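Long-range contacts in ESX-5 secretion-associated protein EspG5 (Mycobacterium marinum, PDB 6VJ5), which acts as a specific chaperone for its cognate PE/PPE proteins, preventing aggregation of PE/PPE dimers, and is required for secretion of LipY and PE31/PPE18: residues 80-85 / 120-125; 84-89 / 226-231; 173-178 / 200-205. All blocks are in the same frame, centred on the assembly; numbering follows the deposited sequence.

How the contacts relate
All three contacts reach one long antiparallel sheet. Contacts 1 and 2 flank strand 83-91: contact 1 pairs it with strand 115-123, contact 2 with strand 221-231, and both include Glu-84 and Val-85. Their centres lie about 9 Å apart, and they touch where Asp-82 O probably accepts a hydrogen bond from Tyr-230 N. Contact 3 joins the end strand 172-175 and the helix after it to a loop, its centre about 27 Å from that of contact 2 and about 35 Å from that of contact 1. Along the chain contact 1 closes before contact 3 opens, whereas contact 2 spans contact 3, joining early and late parts of the chaperone in the sheet's middle.

Contact 1 (80-85 / 120-125); sequences APDLEV and LARRGQ
Asp-82 and Arg-122 reach across an antiparallel strand pair with their side chains at about a right angle. The carboxylate and guanidinium planes stand 50° apart, and OD2 of Asp-82 stays 3.9 Å from NH2 of Arg-122: a long salt bridge, not a close parallel pairing of two flat groups. The firmer grip on this carboxylate comes from the backbone. Gly-124 N donates to Asp-82 OD2 at 3.2 Å, almost straight (171°) and nearly along the C-O axis. Glycine suits that place, because its positive phi is one that other residues adopt less readily.

Arg-122 bends at chi3 (84°), which turns NE out of the extended course of the chain. Its guanidinium has one face over CB of Leu-83, and NH1 lies 3.9 Å from Leu-83 CD2, while NH2 comes within 3.5 Å of Asp-82 CB. The aliphatic carbons thus pad the charged group. Asp-82 and Leu-83 both face Arg-122, a classic beta bulge: Arg-122 O takes a 2.8 Å bond from Asp-82 N and a weak one from Leu-83 N. Beyond the bulge the pairing is regular, and Val-85 CG1 packs 4.2 Å from Leu-120 CD1. Ala-121 is small enough to let Pro-81 CB approach its CB to 4.1 Å.

Helix 69-79 leads into the 80-85 segment and touches Ala-121 through Val-77 and Leu-78. Trp-127 of strand 126-133 meets Leu-83, Leu-120 and Arg-122, while strand 221-231 adjoins strand 83-91, its Tyr-230 against Pro-81.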
loop_
_atom_site.group_PDB
_atom_site.type_symbol
_atom_site.label_atom_id
_atom_site.label_comp_id
_atom_site.label_asym_id
_atom_site.label_seq_id
_atom_site.Cartn_x
_atom_site.Cartn_y
_atom_site.Cartn_z
ATOM N N ALA C 80 15.945 -12.765 2.344
ATOM C CA ALA C 80 16.050 -13.302 3.704
ATOM C C ALA C 80 17.514 -13.538 4.041
ATOM O O ALA C 80 17.954 -14.678 4.234
ATOM C CB ALA C 80 15.240 -14.589 3.845
ATOM N N PRO C 81 18.301 -12.473 4.134
ATOM C CA PRO C 81 19.720 -12.637 4.458
ATOM C C PRO C 81 19.940 -12.835 5.947
ATOM O O PRO C 81 19.146 -12.398 6.785
ATOM C CB PRO C 81 20.342 -11.320 3.981
ATOM C CG PRO C 81 19.246 -10.318 4.214
ATOM C CD PRO C 81 17.936 -11.056 3.939
ATOM N N ASP C 82 21.027 -13.538 6.266
ATOM C CA ASP C 82 21.482 -13.597 7.649
ATOM C C ASP C 82 22.267 -12.345 8.017
ATOM O O ASP C 82 22.271 -11.925 9.180
ATOM C CB ASP C 82 22.341 -14.842 7.870
ATOM C CG ASP C 82 21.627 -16.129 7.477
ATOM O OD1 ASP C 82 20.464 -16.339 7.893
ATOM O OD2 ASP C 82 22.240 -16.939 6.752
ATOM N N LEU C 83 22.920 -11.733 7.036
ATOM C CA LEU C 83 23.761 -10.566 7.233
ATOM C C LEU C 83 23.577 -9.621 6.060
ATOM O O LEU C 83 23.506 -10.055 4.906
ATOM C CB LEU C 83 25.232 -10.969 7.346
ATOM C CG LEU C 83 26.245 -9.848 7.559
ATOM C CD1 LEU C 83 26.045 -9.190 8.910
ATOM C CD2 LEU C 83 27.657 -10.401 7.423
ATOM N N GLU C 84 23.476 -8.331 6.368
ATOM C CA GLU C 84 23.435 -7.280 5.363
ATOM C C GLU C 84 24.474 -6.230 5.717
ATOM O O GLU C 84 24.499 -5.732 6.846
ATOM C CB GLU C 84 22.050 -6.635 5.266
ATOM C CG GLU C 84 21.222 -7.121 4.085
ATOM C CD GLU C 84 19.753 -6.777 4.219
ATOM O OE1 GLU C 84 19.309 -6.474 5.347
ATOM O OE2 GLU C 84 19.039 -6.810 3.196
ATOM N N VAL C 85 25.352 -5.931 4.766
ATOM C CA VAL C 85 26.321 -4.848 4.875
ATOM C C VAL C 85 25.921 -3.787 3.863
ATOM O O VAL C 85 25.723 -4.095 2.682
ATOM C CB VAL C 85 27.755 -5.340 4.622
ATOM C CG1 VAL C 85 28.728 -4.175 4.619
ATOM C CG2 VAL C 85 28.163 -6.359 5.677
ATOM N N LEU C 120 25.223 -5.437 0.296
ATOM C CA LEU C 120 25.892 -6.732 0.217
ATOM C C LEU C 120 25.144 -7.674 1.153
ATOM O O LEU C 120 25.162 -7.486 2.374
ATOM C CB LEU C 120 27.360 -6.622 0.614
ATOM C CG LEU C 120 28.247 -5.682 -0.195
ATOM C CD1 LEU C 120 29.479 -5.317 0.627
ATOM C CD2 LEU C 120 28.659 -6.319 -1.505
ATOM N N ALA C 121 24.497 -8.687 0.590
ATOM C CA ALA C 121 23.685 -9.615 1.361
ATOM C C ALA C 121 24.340 -10.988 1.396
ATOM O O ALA C 121 25.026 -11.392 0.454
ATOM C CB ALA C 121 22.275 -9.725 0.775
ATOM N N ARG C 122 24.128 -11.704 2.495
ATOM C CA ARG C 122 24.665 -13.048 2.650
ATOM C C ARG C 122 23.588 -13.975 3.188
ATOM O O ARG C 122 22.834 -13.614 4.097
ATOM C CB ARG C 122 25.873 -13.068 3.595
ATOM C CG ARG C 122 26.702 -14.345 3.535
ATOM C CD ARG C 122 27.415 -14.587 4.859
ATOM N NE ARG C 122 26.540 -15.263 5.812
ATOM C CZ ARG C 122 26.579 -15.089 7.130
ATOM N NH1 ARG C 122 27.445 -14.242 7.670
ATOM N NH2 ARG C 122 25.739 -15.756 7.909
ATOM N N ARG C 123 23.515 -15.170 2.608
ATOM C CA ARG C 123 22.706 -16.265 3.125
ATOM C C ARG C 123 23.575 -17.509 3.093
ATOM O O ARG C 123 23.979 -17.957 2.014
ATOM C CB ARG C 123 21.438 -16.467 2.296
ATOM C CG ARG C 123 20.362 -17.282 3.001
ATOM C CD ARG C 123 19.175 -17.521 2.077
ATOM N NE ARG C 123 17.926 -17.679 2.819
ATOM C CZ ARG C 123 16.792 -18.134 2.293
ATOM N NH1 ARG C 123 16.743 -18.489 1.016
ATOM N NH2 ARG C 123 15.707 -18.240 3.048
ATOM N N GLY C 124 23.892 -18.042 4.270
ATOM C CA GLY C 124 24.840 -19.135 4.362
ATOM C C GLY C 124 26.228 -18.704 3.940
ATOM O O GLY C 124 26.919 -18.004 4.684
ATOM N N GLN C 125 26.649 -19.125 2.747
ATOM C CA GLN C 125 27.900 -18.670 2.153
ATOM C C GLN C 125 27.669 -17.995 0.806
ATOM O O GLN C 125 28.634 -17.711 0.085
ATOM C CB GLN C 125 28.877 -19.840 1.993
ATOM C CG GLN C 125 29.236 -20.551 3.292
ATOM C CD GLN C 125 28.379 -21.779 3.542
ATOM O OE1 GLN C 125 27.725 -21.892 4.579
ATOM N NE2 GLN C 125 28.384 -22.711 2.595
#

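Contact 2 (84-89 / 226-231); sequences EVVALL and YARQYR
Glu-84 pairs with Arg-228, and Val-86 with Tyr-226, in two hydrogen-bonded pairs in the middle of the protein's long antiparallel sheet. From Glu-84, CB lies 3.9 Å from Arg-228 O, and beyond CG the chain runs extended, bringing CD to 3.7 Å from Tyr-230 OH. At the tip OE1 accepts the phenol's hydrogen bond at 2.5 Å, in the plane of the Tyr-230 ring and at its edge. The same oxygen lies at the guanidinium edge of Arg-228, where NH1 gives a weak bond within a salt bridge. OE2 takes a bond from a water that also donates to Tyr-230 OH, and Arg-228 NE donates to that hydroxyl too. A carboxylate suits this buried place, since cation, phenol and water would together favour its ionised form.

The stronger acid partner of Arg-228 is Glu-32, which forms a salt bridge with NH2 and also bonds to Tyr-226 OH. Another protein of the assembly packs against Leu-88, Tyr-226 and Arg-228. Beta-branched Val-86 lies alongside Tyr-226, pointing the same way, and makes a CH-pi contact: its CB sits 3.7 Å above the ring plane, offset toward the rim, and its CG1 is 3.4 Å from CZ.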
loop_
_atom_site.group_PDB
_atom_site.type_symbol
_atom_site.label_atom_id
_atom_site.label_comp_id
_atom_site.label_asym_id
_atom_site.label_seq_id
_atom_site.Cartn_x
_atom_site.Cartn_y
_atom_site.Cartn_z
ATOM N N GLU C 84 23.476 -8.331 6.368
ATOM C CA GLU C 84 23.435 -7.280 5.363
ATOM C C GLU C 84 24.474 -6.230 5.717
ATOM O O GLU C 84 24.499 -5.732 6.846
ATOM C CB GLU C 84 22.050 -6.635 5.266
ATOM C CG GLU C 84 21.222 -7.121 4.085
ATOM C CD GLU C 84 19.753 -6.777 4.219
ATOM O OE1 GLU C 84 19.309 -6.474 5.347
ATOM O OE2 GLU C 84 19.039 -6.810 3.196
ATOM N N VAL C 85 25.352 -5.931 4.766
ATOM C CA VAL C 85 26.321 -4.848 4.875
ATOM C C VAL C 85 25.921 -3.787 3.863
ATOM O O VAL C 85 25.723 -4.095 2.682
ATOM C CB VAL C 85 27.755 -5.340 4.622
ATOM C CG1 VAL C 85 28.728 -4.175 4.619
ATOM C CG2 VAL C 85 28.163 -6.359 5.677
ATOM N N VAL C 86 25.783 -2.550 4.323
ATOM C CA VAL C 86 25.298 -1.459 3.491
ATOM C C VAL C 86 26.381 -0.398 3.381
ATOM O O VAL C 86 27.104 -0.134 4.347
ATOM C CB VAL C 86 24.000 -0.848 4.058
ATOM C CG1 VAL C 86 23.693 0.473 3.364
ATOM C CG2 VAL C 86 22.847 -1.825 3.906
ATOM N N ALA C 87 26.474 0.217 2.202
ATOM C CA ALA C 87 27.365 1.346 1.958
ATOM C C ALA C 87 26.613 2.370 1.121
ATOM O O ALA C 87 26.104 2.038 0.046
ATOM C CB ALA C 87 28.642 0.900 1.241
ATOM N N LEU C 88 26.532 3.601 1.614
ATOM C CA LEU C 88 25.931 4.708 0.879
ATOM C C LEU C 88 27.046 5.659 0.471
ATOM O O LEU C 88 27.780 6.157 1.331
ATOM C CB LEU C 88 24.895 5.437 1.732
ATOM C CG LEU C 88 23.905 4.548 2.488
ATOM C CD1 LEU C 88 23.067 5.385 3.444
ATOM C CD2 LEU C 88 23.033 3.769 1.516
ATOM N N LEU C 89 27.171 5.912 -0.828
ATOM C CA LEU C 89 28.236 6.749 -1.358
ATOM C C LEU C 89 27.641 7.948 -2.073
ATOM O O LEU C 89 26.586 7.852 -2.707
ATOM C CB LEU C 89 29.126 5.971 -2.324
ATOM C CG LEU C 89 29.655 4.651 -1.769
ATOM C CD1 LEU C 89 28.721 3.521 -2.181
ATOM C CD2 LEU C 89 31.073 4.393 -2.220
ATOM N N TYR C 226 27.529 0.428 7.202
ATOM C CA TYR C 226 26.971 -0.198 8.392
ATOM C C TYR C 226 26.392 -1.550 8.001
ATOM O O TYR C 226 26.333 -1.908 6.820
ATOM C CB TYR C 226 25.914 0.696 9.043
ATOM C CG TYR C 226 24.790 1.076 8.108
ATOM C CD1 TYR C 226 24.951 2.098 7.180
ATOM C CD2 TYR C 226 23.570 0.417 8.154
ATOM C CE1 TYR C 226 23.934 2.449 6.323
ATOM C CE2 TYR C 226 22.540 0.763 7.299
ATOM C CZ TYR C 226 22.728 1.780 6.387
ATOM O OH TYR C 226 21.713 2.131 5.530
ATOM N N ALA C 227 25.971 -2.311 9.010
ATOM C CA ALA C 227 25.534 -3.681 8.789
ATOM C C ALA C 227 24.297 -3.995 9.621
ATOM O O ALA C 227 23.978 -3.307 10.593
ATOM C CB ALA C 227 26.648 -4.684 9.125
ATOM N N ARG C 228 23.618 -5.071 9.226
ATOM C CA ARG C 228 22.388 -5.525 9.864
ATOM C C ARG C 228 22.416 -7.045 9.936
ATOM O O ARG C 228 22.795 -7.712 8.968
ATOM C CB ARG C 228 21.164 -5.031 9.083
ATOM C CG ARG C 228 19.981 -4.629 9.949
ATOM C CD ARG C 228 19.023 -3.668 9.214
ATOM N NE ARG C 228 19.105 -3.796 7.761
ATOM C CZ ARG C 228 19.316 -2.781 6.927
ATOM N NH1 ARG C 228 19.386 -3.002 5.628
ATOM N NH2 ARG C 228 19.437 -1.543 7.386
ATOM N N GLN C 229 22.034 -7.587 11.093
ATOM C CA GLN C 229 22.028 -9.022 11.337
ATOM C C GLN C 229 20.620 -9.487 11.686
ATOM O O GLN C 229 19.823 -8.733 12.256
ATOM C CB GLN C 229 22.990 -9.388 12.472
ATOM C CG GLN C 229 23.837 -10.614 12.204
ATOM C CD GLN C 229 24.808 -10.906 13.333
ATOM O OE1 GLN C 229 24.705 -10.338 14.421
ATOM N NE2 GLN C 229 25.760 -11.793 13.079
ATOM N N TYR C 230 20.319 -10.744 11.348
ATOM C CA TYR C 230 18.980 -11.297 11.515
ATOM C C TYR C 230 19.026 -12.652 12.211
ATOM O O TYR C 230 19.733 -13.561 11.765
ATOM C CB TYR C 230 18.275 -11.452 10.156
ATOM C CG TYR C 230 18.118 -10.168 9.377
ATOM C CD1 TYR C 230 17.089 -9.285 9.668
ATOM C CD2 TYR C 230 18.990 -9.843 8.345
ATOM C CE1 TYR C 230 16.936 -8.108 8.964
ATOM C CE2 TYR C 230 18.844 -8.666 7.632
ATOM C CZ TYR C 230 17.815 -7.803 7.947
ATOM O OH TYR C 230 17.654 -6.628 7.251
ATOM N N ARG C 231 18.250 -12.786 13.289
ATOM C CA ARG C 231 18.035 -14.053 13.978
ATOM C C ARG C 231 16.534 -14.286 14.104
ATOM O O ARG C 231 15.761 -13.340 14.285
ATOM C CB ARG C 231 18.693 -14.065 15.367
ATOM C CG ARG C 231 18.469 -15.350 16.155
ATOM C CD ARG C 231 18.960 -15.208 17.596
ATOM N NE ARG C 231 20.399 -15.436 17.719
ATOM C CZ ARG C 231 21.101 -15.229 18.830
ATOM N NH1 ARG C 231 20.503 -14.779 19.925
ATOM N NH2 ARG C 231 22.405 -15.471 18.841
HETATM O O HOH W 1 16.053 -6.969 4.429
#

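Contact 3 (173-178 / 200-205)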
loop_
_atom_site.group_PDB
_atom_site.type_symbol
_atom_site.label_atom_id
_atom_site.label_comp_id
_atom_site.label_asym_id
_atom_site.label_seq_id
_atom_site.Cartn_x
_atom_site.Cartn_y
_atom_site.Cartn_z
ATOM N N ASN C 173 40.548 9.245 19.925
ATOM C CA ASN C 173 39.231 8.810 20.367
ATOM C C ASN C 173 38.635 9.897 21.246
ATOM O O ASN C 173 39.300 10.384 22.167
ATOM C CB ASN C 173 39.316 7.502 21.153
ATOM C CG ASN C 173 39.860 6.360 20.332
ATOM O OD1 ASN C 173 39.477 6.165 19.177
ATOM N ND2 ASN C 173 40.763 5.590 20.926
ATOM N N VAL C 174 37.391 10.273 20.969
ATOM C CA VAL C 174 36.719 11.311 21.747
ATOM C C VAL C 174 35.361 10.806 22.222
ATOM O O VAL C 174 34.760 9.942 21.566
ATOM C CB VAL C 174 36.568 12.599 20.922
ATOM C CG1 VAL C 174 37.933 13.168 20.570
ATOM C CG2 VAL C 174 35.766 12.327 19.655
ATOM N N PRO C 175 34.845 11.299 23.349
ATOM C CA PRO C 175 33.486 10.910 23.765
ATOM C C PRO C 175 32.461 11.328 22.721
ATOM O O PRO C 175 32.441 12.475 22.267
ATOM C CB PRO C 175 33.283 11.656 25.089
ATOM C CG PRO C 175 34.667 11.977 25.576
ATOM C CD PRO C 175 35.496 12.186 24.332
ATOM N N LEU C 176 31.593 10.387 22.350
ATOM C CA LEU C 176 30.684 10.633 21.237
ATOM C C LEU C 176 29.684 11.734 21.566
ATOM O O LEU C 176 29.511 12.678 20.786
ATOM C CB LEU C 176 29.952 9.351 20.858
ATOM C CG LEU C 176 28.969 9.494 19.695
ATOM C CD1 LEU C 176 29.686 9.935 18.438
ATOM C CD2 LEU C 176 28.232 8.184 19.486
ATOM N N GLU C 177 29.008 11.637 22.712
ATOM C CA GLU C 177 27.968 12.620 23.002
ATOM C C GLU C 177 28.560 14.018 23.138
ATOM O O GLU C 177 27.989 14.991 22.635
ATOM C CB GLU C 177 27.174 12.224 24.249
ATOM C CG GLU C 177 27.957 12.034 25.533
ATOM C CD GLU C 177 27.071 11.538 26.674
ATOM O OE1 GLU C 177 25.834 11.472 26.494
ATOM O OE2 GLU C 177 27.612 11.208 27.749
ATOM N N GLU C 178 29.726 14.140 23.782
ATOM C CA GLU C 178 30.393 15.440 23.827
ATOM C C GLU C 178 30.826 15.892 22.435
ATOM O O GLU C 178 30.822 17.094 22.139
ATOM C CB GLU C 178 31.603 15.393 24.766
ATOM C CG GLU C 178 31.264 15.503 26.249
ATOM C CD GLU C 178 30.913 14.169 26.892
ATOM O OE1 GLU C 178 30.731 13.177 26.156
ATOM O OE2 GLU C 178 30.824 14.112 28.139
ATOM N N ARG C 200 39.389 21.218 20.280
ATOM C CA ARG C 200 40.766 21.119 20.750
ATOM C C ARG C 200 40.813 20.739 22.226
ATOM O O ARG C 200 41.630 19.908 22.638
ATOM C CB ARG C 200 41.501 22.440 20.515
ATOM C CG ARG C 200 42.075 22.607 19.109
ATOM C CD ARG C 200 43.007 23.816 19.021
ATOM N NE ARG C 200 42.270 25.075 19.007
ATOM C CZ ARG C 200 41.680 25.578 17.923
ATOM N NH1 ARG C 200 41.743 24.925 16.767
ATOM N NH2 ARG C 200 41.024 26.728 17.996
ATOM N N ARG C 201 39.936 21.327 23.039
ATOM C CA ARG C 201 39.913 20.992 24.458
ATOM C C ARG C 201 39.532 19.535 24.692
ATOM O O ARG C 201 39.747 19.016 25.793
ATOM C CB ARG C 201 38.951 21.923 25.188
ATOM C CG ARG C 201 39.008 21.821 26.697
ATOM C CD ARG C 201 37.953 22.714 27.328
ATOM N NE ARG C 201 38.459 24.053 27.614
ATOM C CZ ARG C 201 38.388 25.083 26.775
ATOM N NH1 ARG C 201 37.834 24.942 25.578
ATOM N NH2 ARG C 201 38.875 26.261 27.138
ATOM N N MET C 202 38.986 18.859 23.684
ATOM C CA MET C 202 38.738 17.425 23.770
ATOM C C MET C 202 39.962 16.597 23.397
ATOM O O MET C 202 39.887 15.362 23.413
ATOM C CB MET C 202 37.564 17.040 22.863
ATOM C CG MET C 202 36.313 16.597 23.606
ATOM S SD MET C 202 34.914 16.252 22.518
ATOM C CE MET C 202 34.643 17.873 21.786
ATOM N N GLY C 203 41.078 17.238 23.056
ATOM C CA GLY C 203 42.283 16.529 22.682
ATOM C C GLY C 203 42.463 16.301 21.200
ATOM O O GLY C 203 43.334 15.512 20.809
ATOM N N ILE C 204 41.685 16.968 20.362
ATOM C CA ILE C 204 41.781 16.823 18.916
ATOM C C ILE C 204 42.833 17.799 18.413
ATOM O O ILE C 204 42.821 18.981 18.781
ATOM C CB ILE C 204 40.422 17.076 18.239
ATOM C CG1 ILE C 204 39.343 16.187 18.863
ATOM C CG2 ILE C 204 40.527 16.823 16.742
ATOM C CD1 ILE C 204 37.933 16.459 18.353
ATOM N N SER C 205 43.739 17.312 17.568
ATOM C CA SER C 205 44.894 18.105 17.172
ATOM C C SER C 205 44.483 19.253 16.258
ATOM O O SER C 205 43.487 19.181 15.536
ATOM C CB SER C 205 45.929 17.223 16.470
ATOM O OG SER C 205 45.583 17.006 15.111
#
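Val-174 and Met-202 are the residues whose CA atoms come nearest, 6.7 Å apart, and no hydrogen bond joins the two segments. Side chains therefore carry the contact. Met-202 sends its flexible, apolar chain into the angle where strand 172-175 gives way to helix 176-188. SD lies 4.3 Å from Val-174 CB, 4.5 Å from Pro-175 CD and 4.1 Å from Glu-178 CB, so the sulfur is touched from both the strand and the first helical turn. A bend at chi3 (-63°) puts CE 3.9 Å from Glu-178 O. Of the Glu-178 side chain it is CB that meets the sulfur, while the carboxylate is turned elsewhere, as suits an exposed acid.

Val-174 and Ile-204 cross at about a right angle. CG1 of Val-174 lies anti to its own carbonyl carbon (chi1 -63°) and meets CG1 of Ile-204 at 3.7 Å and CD1 at 4.0 Å. Two branched aliphatic residues suit this buried spot, where Met-179 of helix 176-188 touches both, and Ala-182 of the same helix touches Met-202.

Pro-175 stands at the N-cap position of helix 176-188, its rigid ring offering CD to the sulfur. Segment 200-205 has residues fitted to helix ends. Gly-203 donates to Arg-200 O in a type I turn; its phi is positive (94°), where a side chain would crowd the carbonyl oxygen of Met-202, so glycine suits the turn. Ser-205 caps helix 206-217 and bonds through OG to Thr-208 and Asn-170. The arrangement is that of a Schellman C-cap followed closely by a new helix N-cap, packed by Met-202 and Ile-204 against a strand-to-helix junction at the end strand of the sheet.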